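Local coordinates for subclass B1 metallo-beta-lactamase (Myroides odoratimimus, PDB 6T5L), which probably hydrolyses beta-lactam antibiotics, carbapenems among them, at an active site holding two zinc ions, at residues A[62-67]-A[106-111]; A[93-96]-A[100-103]; A[113-118]-A[130-135]. One frame throughout, in Å; residues are numbered along the deposited sequence.

Contacts 1 and 2 are buried, whereas contact 3 is partly buried and lies farther from the centre of the chain. Contact 1 is apolar, a phenylalanine of helix 105-110 set against strand 61-65 and the turn after it. Contact 2 joins the end of strand 88-93 to the short helix 99-102. Its chemistry is that of the zinc site, with metal bonds and a sulfur over a histidine ring. Contact 3 mixes an apolar patch with one direct hydrogen bond and several through water, as suits its more outward place. The three centres lie about 10 Å from one another. Residues 93-96 touch both 62-67 and 113-118, while Glu109 and Asn134 join contacts 1 and 3 directly.

Contact 1. Residues A[62-67]-A[106-111]; sequences VVVFDT and TEFENH
Phe108 meets Thr67 through CD1 and CE1 on one side of its ring and Val64 through CE2 on the other, and this ring carries the whole contact. The tighter half is at Thr67. Its methyl CG2 lies 3.8 Å from CD1 of Phe108, and its CB is 3.9 Å from CE1 of the same ring. The methyl comes in obliquely. The two side chains run in opposite directions past each other. The torsion of Thr67 (chi1 76°) sets CG2 beside its backbone N and facing the ring. The hydroxyl OG1 goes elsewhere and is hydrogen-bonded to the backbone N of Gly104, so this buried polar atom has a partner. The other half of the contact is looser. CG2 of Val64 reaches the edge of the Phe108 ring, close to its plane, with 4.2 Å to CE2. No hydrogen bond joins the two segments.

The solvent side is the part of 106-111 turned away from the strand. Thr106 and Asn110 are exposed there, and Glu107 and His111 partly so. His111 folds back on the helix end. Its ND1 donates to the backbone O of Glu107 at 2.8 Å, nearly straight (166°). The backbone N of His111 also reaches this oxygen, from the other face of the carbonyl.

Phe108 further touches Ser74 of helix 71-83 and Ile113 in the loop beyond its own helix. Helix 105-110 is thus packed beside helix 71-83 and against strand 61-65, which pairs with strands 49-58 and 88-93 in the six-stranded sheet, as part of the alpha-beta/beta-alpha sandwich of the metallo-beta-lactamases.

Contact 2. Residues A[93-96]-A[100-103]; sequences IPTH and DCIG. With ZN (zinc ion), chain C; ZN (zinc ion), chain D.
The HXHXD zinc-binding motif of the metallo-beta-lactamases runs through this contact, with His96 as its first ligand, Asp100 as its last and Cys101 directly after it. The sulfur of Cys101 lies over one face of the His96 ring, 3.4 Å from the ring centroid. It is displaced toward the rim, on the side of ND1 and CE1, and is 3.2 Å from CE1. The torsion of His96 (chi1 63°) puts its ring between the backbone N and the carbonyl carbon, although the bond to CB starts off away from 100-103. The ring therefore turns back over the sulfur, and NE2 binds one zinc ion at 2.0 Å. His98 and His161 complete the protein ligands of this metal. Their rings meet that of His96 with the planes at about 75°.

Asp100 serves the second zinc ion through OD2, at 2.2 Å, together with Cys180 and His221. Its OD1 binds neither zinc ion and stays 4.5 Å from NE2 of His96.

Away from the metals the packing is apolar. CB of Pro94 lies 3.5 Å from CG2 of Ile102, where the two side chains cross obliquely. Pro94 also sits against Cys101, CB to CB 4.3 Å. Thr95 stands next to the sulfur, while its OG1 is hydrogen-bonded to OD1 of Asp66.

A short loop from a strand into a helix, giving ligands to both zinc ions, is characteristic of the dinuclear B1 site, with three histidines on one zinc and Asp-Cys-His on the other.

Contact 3. Residues A[113-118]-A[130-135]; sequences IQTYVS and QEFSNP
Gln114 and Pro135 supply the one direct hydrogen bond between the two segments. NE2 of Gln114 donates to the backbone O of Pro135 at 3.1 Å. The donor lies in the carbonyl plane, on a lone pair, and the N-H points fairly straight (157°). The same NE2 also donates to the backbone O of Thr115 at 3.0 Å, nearly linear. These two bonds fix the rotation of the amide. A bend at chi2 (59°) returns the end of the Gln114 chain to Pro135, though its bond to CB leads away.

Water adds a second set of links. Pro135 O also accepts from two waters. One of them also donates to OE1 of Gln114, and the other accepts from the backbone N of Thr115. Another water donates to Ile113 O and accepts from ND2 of Asn134, both at 2.8 Å. A fourth accepts from OG1 of Thr115 and donates to Asn134 O. This end of the contact is therefore wet, and most of its polar links are indirect.

The apolar part is built on Phe132. CG2 of Thr115 comes within 4.0 Å of CE1 of its ring, and CG1 of Val117 within 4.2 Å of CE2. Both methyls approach obliquely. With chi1 at -60°, CG2 of Thr115 is anti to the backbone N and meets the ring, while OG1 is beside the backbone N and donates to a water.

Phe132 also touches Leu125 of helix 119-127 and Glu109 of helix 105-110. OE2 of Glu109 accepts from the backbone N of Asn134. Strand 116-118, helix 119-127 and strand 137-139, which pairs in parallel with the first strand, form a beta-alpha-beta crossover. The loop 130-135 leads from its helix past helix 105-110 into its second strand.

Contact 1. Residues A[62-67]-A[106-111]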
loop_
_atom_site.group_PDB
_atom_site.type_symbol
_atom_site.label_atom_id
_atom_site.label_comp_id
_atom_site.label_asym_id
_atom_site.label_seq_id
_atom_site.Cartn_x
_atom_site.Cartn_y
_atom_site.Cartn_z
ATOM N N VAL A 62 7.519 3.111 12.434
ATOM C CA VAL A 62 7.228 2.801 11.045
ATOM C C VAL A 62 5.765 2.433 10.896
ATOM O O VAL A 62 5.197 1.753 11.770
ATOM C CB VAL A 62 8.154 1.683 10.505
ATOM C CG1 VAL A 62 7.591 1.198 9.215
ATOM C CG2 VAL A 62 9.531 2.261 10.269
ATOM N N VAL A 63 5.139 2.936 9.817
ATOM C CA VAL A 63 3.817 2.490 9.378
ATOM C C VAL A 63 3.953 1.881 7.982
ATOM O O VAL A 63 4.574 2.467 7.092
ATOM C CB VAL A 63 2.765 3.619 9.341
ATOM C CG1 VAL A 63 1.482 3.154 8.590
ATOM C CG2 VAL A 63 2.398 4.075 10.741
ATOM N N VAL A 64 3.300 0.759 7.765
ATOM C CA VAL A 64 3.445 0.000 6.523
ATOM C C VAL A 64 2.099 0.008 5.836
ATOM O O VAL A 64 1.070 -0.287 6.476
ATOM C CB VAL A 64 3.879 -1.457 6.802
ATOM C CG1 VAL A 64 4.024 -2.322 5.513
ATOM C CG2 VAL A 64 5.171 -1.456 7.648
ATOM N N PHE A 65 2.105 0.358 4.562
ATOM C CA PHE A 65 0.944 0.223 3.696
ATOM C C PHE A 65 1.161 -1.053 2.895
ATOM O O PHE A 65 2.144 -1.145 2.147
ATOM C CB PHE A 65 0.798 1.449 2.766
ATOM C CG PHE A 65 0.316 2.666 3.467
ATOM C CD1 PHE A 65 1.208 3.562 4.042
ATOM C CD2 PHE A 65 -1.022 2.877 3.608
ATOM C CE1 PHE A 65 0.748 4.699 4.715
ATOM C CE2 PHE A 65 -1.498 3.979 4.296
ATOM C CZ PHE A 65 -0.615 4.905 4.847
ATOM N N ASP A 66 0.244 -2.011 3.027
ATOM C CA ASP A 66 0.355 -3.310 2.379
ATOM C C ASP A 66 1.425 -4.276 2.900
ATOM O O ASP A 66 2.603 -3.904 3.009
ATOM C CB ASP A 66 0.539 -3.201 0.880
ATOM C CG ASP A 66 -0.740 -2.796 0.145
ATOM O OD1 ASP A 66 -1.735 -2.371 0.824
ATOM O OD2 ASP A 66 -0.725 -2.891 -1.111
ATOM N N THR A 67 1.007 -5.389 3.474
ATOM C CA THR A 67 1.998 -6.441 3.656
ATOM C C THR A 67 2.654 -6.774 2.320
ATOM O O THR A 67 2.010 -6.679 1.273
ATOM C CB THR A 67 1.400 -7.700 4.295
ATOM O OG1 THR A 67 0.627 -8.460 3.345
ATOM C CG2 THR A 67 0.538 -7.308 5.512
ATOM N N THR A 106 -0.418 -12.812 8.768
ATOM C CA THR A 106 -0.104 -13.652 9.944
ATOM C C THR A 106 1.229 -13.244 10.568
ATOM O O THR A 106 1.395 -13.231 11.798
ATOM C CB THR A 106 -0.062 -15.133 9.550
ATOM O OG1 THR A 106 -1.365 -15.600 9.091
ATOM C CG2 THR A 106 0.379 -16.007 10.754
ATOM N N GLU A 107 2.204 -12.909 9.738
ATOM C CA GLU A 107 3.515 -12.626 10.282
ATOM C C GLU A 107 3.499 -11.303 11.038
ATOM O O GLU A 107 4.124 -11.170 12.098
ATOM C CB GLU A 107 4.514 -12.658 9.132
ATOM C CG GLU A 107 5.896 -12.667 9.540
ATOM C CD GLU A 107 6.285 -13.914 10.315
ATOM O OE1 GLU A 107 6.178 -15.029 9.821
ATOM O OE2 GLU A 107 6.670 -13.722 11.464
ATOM N N PHE A 108 2.738 -10.334 10.531
ATOM C CA PHE A 108 2.572 -9.056 11.226
ATOM C C PHE A 108 1.807 -9.255 12.523
ATOM O O PHE A 108 2.181 -8.711 13.589
ATOM C CB PHE A 108 1.826 -8.033 10.347
ATOM C CG PHE A 108 2.704 -7.354 9.333
ATOM C CD1 PHE A 108 3.082 -8.030 8.194
ATOM C CD2 PHE A 108 3.142 -6.009 9.500
ATOM C CE1 PHE A 108 3.919 -7.429 7.251
ATOM C CE2 PHE A 108 4.009 -5.418 8.526
ATOM C CZ PHE A 108 4.376 -6.101 7.442
ATOM N N GLU A 109 0.739 -10.035 12.468
ATOM C CA GLU A 109 -0.045 -10.261 13.692
ATOM C C GLU A 109 0.801 -10.966 14.773
ATOM O O GLU A 109 0.667 -10.670 15.975
ATOM C CB GLU A 109 -1.308 -11.057 13.361
ATOM C CG GLU A 109 -2.281 -10.314 12.465
ATOM C CD GLU A 109 -3.604 -11.059 12.289
ATOM O OE1 GLU A 109 -3.550 -12.240 11.925
ATOM O OE2 GLU A 109 -4.691 -10.472 12.501
ATOM N N ASN A 110 1.728 -11.829 14.356
ATOM C CA ASN A 110 2.574 -12.547 15.293
ATOM C C ASN A 110 3.635 -11.670 15.911
ATOM O O ASN A 110 4.182 -12.039 16.957
ATOM C CB ASN A 110 3.245 -13.720 14.624
ATOM C CG ASN A 110 2.287 -14.899 14.437
ATOM O OD1 ASN A 110 1.131 -14.842 14.866
ATOM N ND2 ASN A 110 2.733 -15.921 13.734
ATOM N N HIS A 111 3.925 -10.526 15.313
ATOM C CA HIS A 111 4.743 -9.534 15.982
ATOM C C HIS A 111 3.885 -8.493 16.701
ATOM O O HIS A 111 4.399 -7.442 17.067
ATOM C CB HIS A 111 5.693 -8.863 14.985
ATOM C CG HIS A 111 6.763 -9.782 14.468
ATOM N ND1 HIS A 111 6.499 -10.804 13.586
ATOM C CD2 HIS A 111 8.096 -9.843 14.724
ATOM C CE1 HIS A 111 7.610 -11.481 13.345
ATOM N NE2 HIS A 111 8.599 -10.906 14.011
#

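Contact 2. Residues A[93-96]-A[100-103]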
loop_
_atom_site.group_PDB
_atom_site.type_symbol
_atom_site.label_atom_id
_atom_site.label_comp_id
_atom_site.label_asym_id
_atom_site.label_seq_id
_atom_site.Cartn_x
_atom_site.Cartn_y
_atom_site.Cartn_z
ATOM N N ILE A 93 -1.495 -0.969 7.410
ATOM C CA ILE A 93 -2.687 -0.561 6.716
ATOM C C ILE A 93 -2.749 -1.300 5.402
ATOM O O ILE A 93 -2.145 -0.904 4.411
ATOM C CB ILE A 93 -2.738 0.973 6.469
ATOM C CG1 ILE A 93 -2.583 1.721 7.794
ATOM C CG2 ILE A 93 -4.009 1.312 5.722
ATOM C CD1 ILE A 93 -2.108 3.104 7.663
ATOM N N PRO A 94 -3.546 -2.367 5.323
ATOM C CA PRO A 94 -3.798 -2.981 4.015
ATOM C C PRO A 94 -4.751 -2.112 3.201
ATOM O O PRO A 94 -5.806 -1.735 3.696
ATOM C CB PRO A 94 -4.428 -4.332 4.359
ATOM C CG PRO A 94 -4.673 -4.345 5.845
ATOM C CD PRO A 94 -4.336 -2.965 6.400
ATOM N N THR A 95 -4.398 -1.818 1.947
ATOM C CA THR A 95 -5.119 -0.790 1.188
ATOM C C THR A 95 -6.329 -1.363 0.454
ATOM O O THR A 95 -7.164 -0.570 -0.003
ATOM C CB THR A 95 -4.196 -0.046 0.181
ATOM O OG1 THR A 95 -3.661 -0.968 -0.781
ATOM C CG2 THR A 95 -3.105 0.682 0.934
ATOM N N HIS A 96 -6.397 -2.706 0.290
ATOM C CA HIS A 96 -7.615 -3.442 -0.079
ATOM C C HIS A 96 -7.453 -4.929 0.288
ATOM O O HIS A 96 -6.477 -5.346 0.920
ATOM C CB HIS A 96 -8.038 -3.245 -1.572
ATOM C CG HIS A 96 -7.068 -3.748 -2.609
ATOM N ND1 HIS A 96 -5.918 -3.066 -2.918
ATOM C CD2 HIS A 96 -7.155 -4.763 -3.522
ATOM C CE1 HIS A 96 -5.297 -3.694 -3.916
ATOM N NE2 HIS A 96 -6.014 -4.742 -4.279
ATOM N N ASP A 100 -1.969 -9.176 -2.501
ATOM C CA ASP A 100 -0.856 -8.218 -2.492
ATOM C C ASP A 100 -1.094 -7.078 -1.500
ATOM O O ASP A 100 -0.380 -6.037 -1.555
ATOM C CB ASP A 100 -0.515 -7.678 -3.912
ATOM C CG ASP A 100 -1.725 -7.158 -4.732
ATOM O OD1 ASP A 100 -2.800 -7.798 -4.775
ATOM O OD2 ASP A 100 -1.551 -6.185 -5.505
ATOM N N CYS A 101 -2.032 -7.283 -0.556
ATOM C CA CYS A 101 -2.171 -6.316 0.524
ATOM C C CYS A 101 -2.139 -6.991 1.887
ATOM O O CYS A 101 -1.662 -6.363 2.839
ATOM C CB CYS A 101 -3.460 -5.485 0.369
ATOM S SG CYS A 101 -3.796 -4.929 -1.344
ATOM N N ILE A 102 -2.627 -8.263 2.002
ATOM C CA ILE A 102 -2.710 -8.938 3.291
ATOM C C ILE A 102 -2.034 -10.302 3.281
ATOM O O ILE A 102 -2.210 -11.105 4.215
ATOM C CB ILE A 102 -4.182 -9.104 3.727
ATOM C CG1 ILE A 102 -4.959 -9.889 2.668
ATOM C CG2 ILE A 102 -4.836 -7.796 3.956
ATOM C CD1 ILE A 102 -6.041 -10.676 3.219
ATOM N N GLY A 103 -1.246 -10.581 2.241
ATOM C CA GLY A 103 -0.671 -11.912 2.084
ATOM C C GLY A 103 0.190 -12.333 3.262
ATOM O O GLY A 103 0.208 -13.499 3.610
HETATM ZN ZN ZN C . -6.066 -5.909 -5.950
HETATM ZN ZN ZN D . -2.620 -5.118 -7.173
HETATM O O HOH W 1 -4.823 -6.121 -6.044
HETATM O O HOH W 2 -3.428 -4.638 -9.285
#

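Contact 3. Residues A[113-118]-A[130-135]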
loop_
_atom_site.group_PDB
_atom_site.type_symbol
_atom_site.label_atom_id
_atom_site.label_comp_id
_atom_site.label_asym_id
_atom_site.label_seq_id
_atom_site.Cartn_x
_atom_site.Cartn_y
_atom_site.Cartn_z
ATOM N N ILE A 113 1.800 -6.300 15.589
ATOM C CA ILE A 113 1.656 -5.028 14.878
ATOM C C ILE A 113 0.179 -4.747 14.679
ATOM O O ILE A 113 -0.528 -5.519 14.025
ATOM C CB ILE A 113 2.383 -5.058 13.533
ATOM C CG1 ILE A 113 3.908 -5.239 13.774
ATOM C CG2 ILE A 113 2.148 -3.770 12.758
ATOM C CD1 ILE A 113 4.646 -5.779 12.551
ATOM N N GLN A 114 -0.305 -3.664 15.265
ATOM C CA GLN A 114 -1.705 -3.292 15.102
ATOM C C GLN A 114 -2.067 -3.113 13.623
ATOM O O GLN A 114 -1.383 -2.414 12.872
ATOM C CB GLN A 114 -2.006 -2.003 15.850
ATOM C CG GLN A 114 -3.467 -1.627 15.836
ATOM C CD GLN A 114 -4.337 -2.723 16.460
ATOM O OE1 GLN A 114 -4.138 -3.098 17.609
ATOM N NE2 GLN A 114 -5.323 -3.207 15.708
ATOM N N THR A 115 -3.149 -3.767 13.217
ATOM C CA THR A 115 -3.753 -3.590 11.909
ATOM C C THR A 115 -4.801 -2.483 11.945
ATOM O O THR A 115 -5.647 -2.454 12.844
ATOM C CB THR A 115 -4.414 -4.899 11.465
ATOM O OG1 THR A 115 -3.393 -5.884 11.416
ATOM C CG2 THR A 115 -5.034 -4.780 10.101
ATOM N N TYR A 116 -4.751 -1.606 10.958
ATOM C CA TYR A 116 -5.752 -0.557 10.766
ATOM C C TYR A 116 -6.383 -0.739 9.401
ATOM O O TYR A 116 -5.671 -0.716 8.396
ATOM C CB TYR A 116 -5.116 0.826 10.824
ATOM C CG TYR A 116 -4.559 1.226 12.167
ATOM C CD1 TYR A 116 -3.301 0.831 12.526
ATOM C CD2 TYR A 116 -5.304 1.966 13.080
ATOM C CE1 TYR A 116 -2.749 1.173 13.726
ATOM C CE2 TYR A 116 -4.765 2.315 14.300
ATOM C CZ TYR A 116 -3.468 1.898 14.605
ATOM O OH TYR A 116 -2.824 2.211 15.773
ATOM N N VAL A 117 -7.696 -0.933 9.339
ATOM C CA VAL A 117 -8.302 -1.292 8.063
ATOM C C VAL A 117 -9.708 -0.735 7.982
ATOM O O VAL A 117 -10.390 -0.488 9.002
ATOM C CB VAL A 117 -8.260 -2.835 7.881
ATOM C CG1 VAL A 117 -8.899 -3.514 9.087
ATOM C CG2 VAL A 117 -8.922 -3.298 6.558
ATOM N N SER A 118 -10.121 -0.479 6.760
ATOM C CA SER A 118 -11.418 0.120 6.563
ATOM C C SER A 118 -12.488 -0.941 6.759
ATOM O O SER A 118 -12.258 -2.145 6.576
ATOM C CB SER A 118 -11.532 0.728 5.152
ATOM O OG SER A 118 -11.963 -0.221 4.197
ATOM N N GLN A 130 -12.422 -14.845 4.841
ATOM C CA GLN A 130 -11.285 -14.494 5.669
ATOM C C GLN A 130 -11.651 -13.425 6.693
ATOM O O GLN A 130 -12.383 -12.472 6.398
ATOM C CB GLN A 130 -10.100 -13.984 4.845
ATOM C CG GLN A 130 -9.878 -14.636 3.508
ATOM C CD GLN A 130 -8.485 -14.336 2.979
ATOM O OE1 GLN A 130 -7.579 -13.992 3.745
ATOM N NE2 GLN A 130 -8.315 -14.433 1.667
ATOM N N GLU A 131 -11.104 -13.593 7.887
ATOM C CA GLU A 131 -11.174 -12.633 8.968
ATOM C C GLU A 131 -9.758 -12.415 9.480
ATOM O O GLU A 131 -8.951 -13.353 9.500
ATOM C CB GLU A 131 -12.011 -13.142 10.144
ATOM C CG GLU A 131 -13.481 -13.337 9.908
ATOM C CD GLU A 131 -14.191 -13.828 11.164
ATOM O OE1 GLU A 131 -13.537 -13.934 12.225
ATOM O OE2 GLU A 131 -15.404 -14.105 11.093
ATOM N N PHE A 132 -9.475 -11.199 9.937
ATOM C CA PHE A 132 -8.286 -10.959 10.747
ATOM C C PHE A 132 -8.392 -11.714 12.063
ATOM O O PHE A 132 -9.458 -11.771 12.679
ATOM C CB PHE A 132 -8.095 -9.468 11.008
ATOM C CG PHE A 132 -7.909 -8.692 9.740
ATOM C CD1 PHE A 132 -6.648 -8.543 9.157
ATOM C CD2 PHE A 132 -9.016 -8.207 9.062
ATOM C CE1 PHE A 132 -6.490 -7.855 7.929
ATOM C CE2 PHE A 132 -8.862 -7.531 7.845
ATOM C CZ PHE A 132 -7.601 -7.362 7.289
ATOM N N SER A 133 -7.279 -12.308 12.471
ATOM C CA SER A 133 -7.235 -13.068 13.716
ATOM C C SER A 133 -7.183 -12.145 14.931
ATOM O O SER A 133 -7.993 -12.287 15.857
ATOM C CB SER A 133 -6.033 -13.999 13.719
ATOM O OG SER A 133 -5.657 -14.250 15.050
ATOM N N ASN A 134 -6.235 -11.202 14.945
ATOM C CA ASN A 134 -6.129 -10.178 15.970
ATOM C C ASN A 134 -7.193 -9.102 15.761
ATOM O O ASN A 134 -7.439 -8.687 14.616
ATOM C CB ASN A 134 -4.726 -9.501 15.945
ATOM C CG ASN A 134 -3.698 -10.283 16.735
ATOM O OD1 ASN A 134 -4.069 -11.188 17.434
ATOM N ND2 ASN A 134 -2.412 -9.893 16.667
ATOM N N PRO A 135 -7.763 -8.561 16.847
ATOM C CA PRO A 135 -8.711 -7.440 16.704
ATOM C C PRO A 135 -8.096 -6.276 15.937
ATOM O O PRO A 135 -6.951 -5.854 16.188
ATOM C CB PRO A 135 -9.042 -7.072 18.161
ATOM C CG PRO A 135 -8.959 -8.402 18.893
ATOM C CD PRO A 135 -7.689 -9.013 18.259
HETATM O O HOH W 3 -2.052 -7.390 15.441
HETATM O O HOH W 4 -4.966 -5.958 18.078
HETATM O O HOH W 5 -4.214 -6.270 14.676
HETATM O O HOH W 6 -5.206 -8.047 12.835
#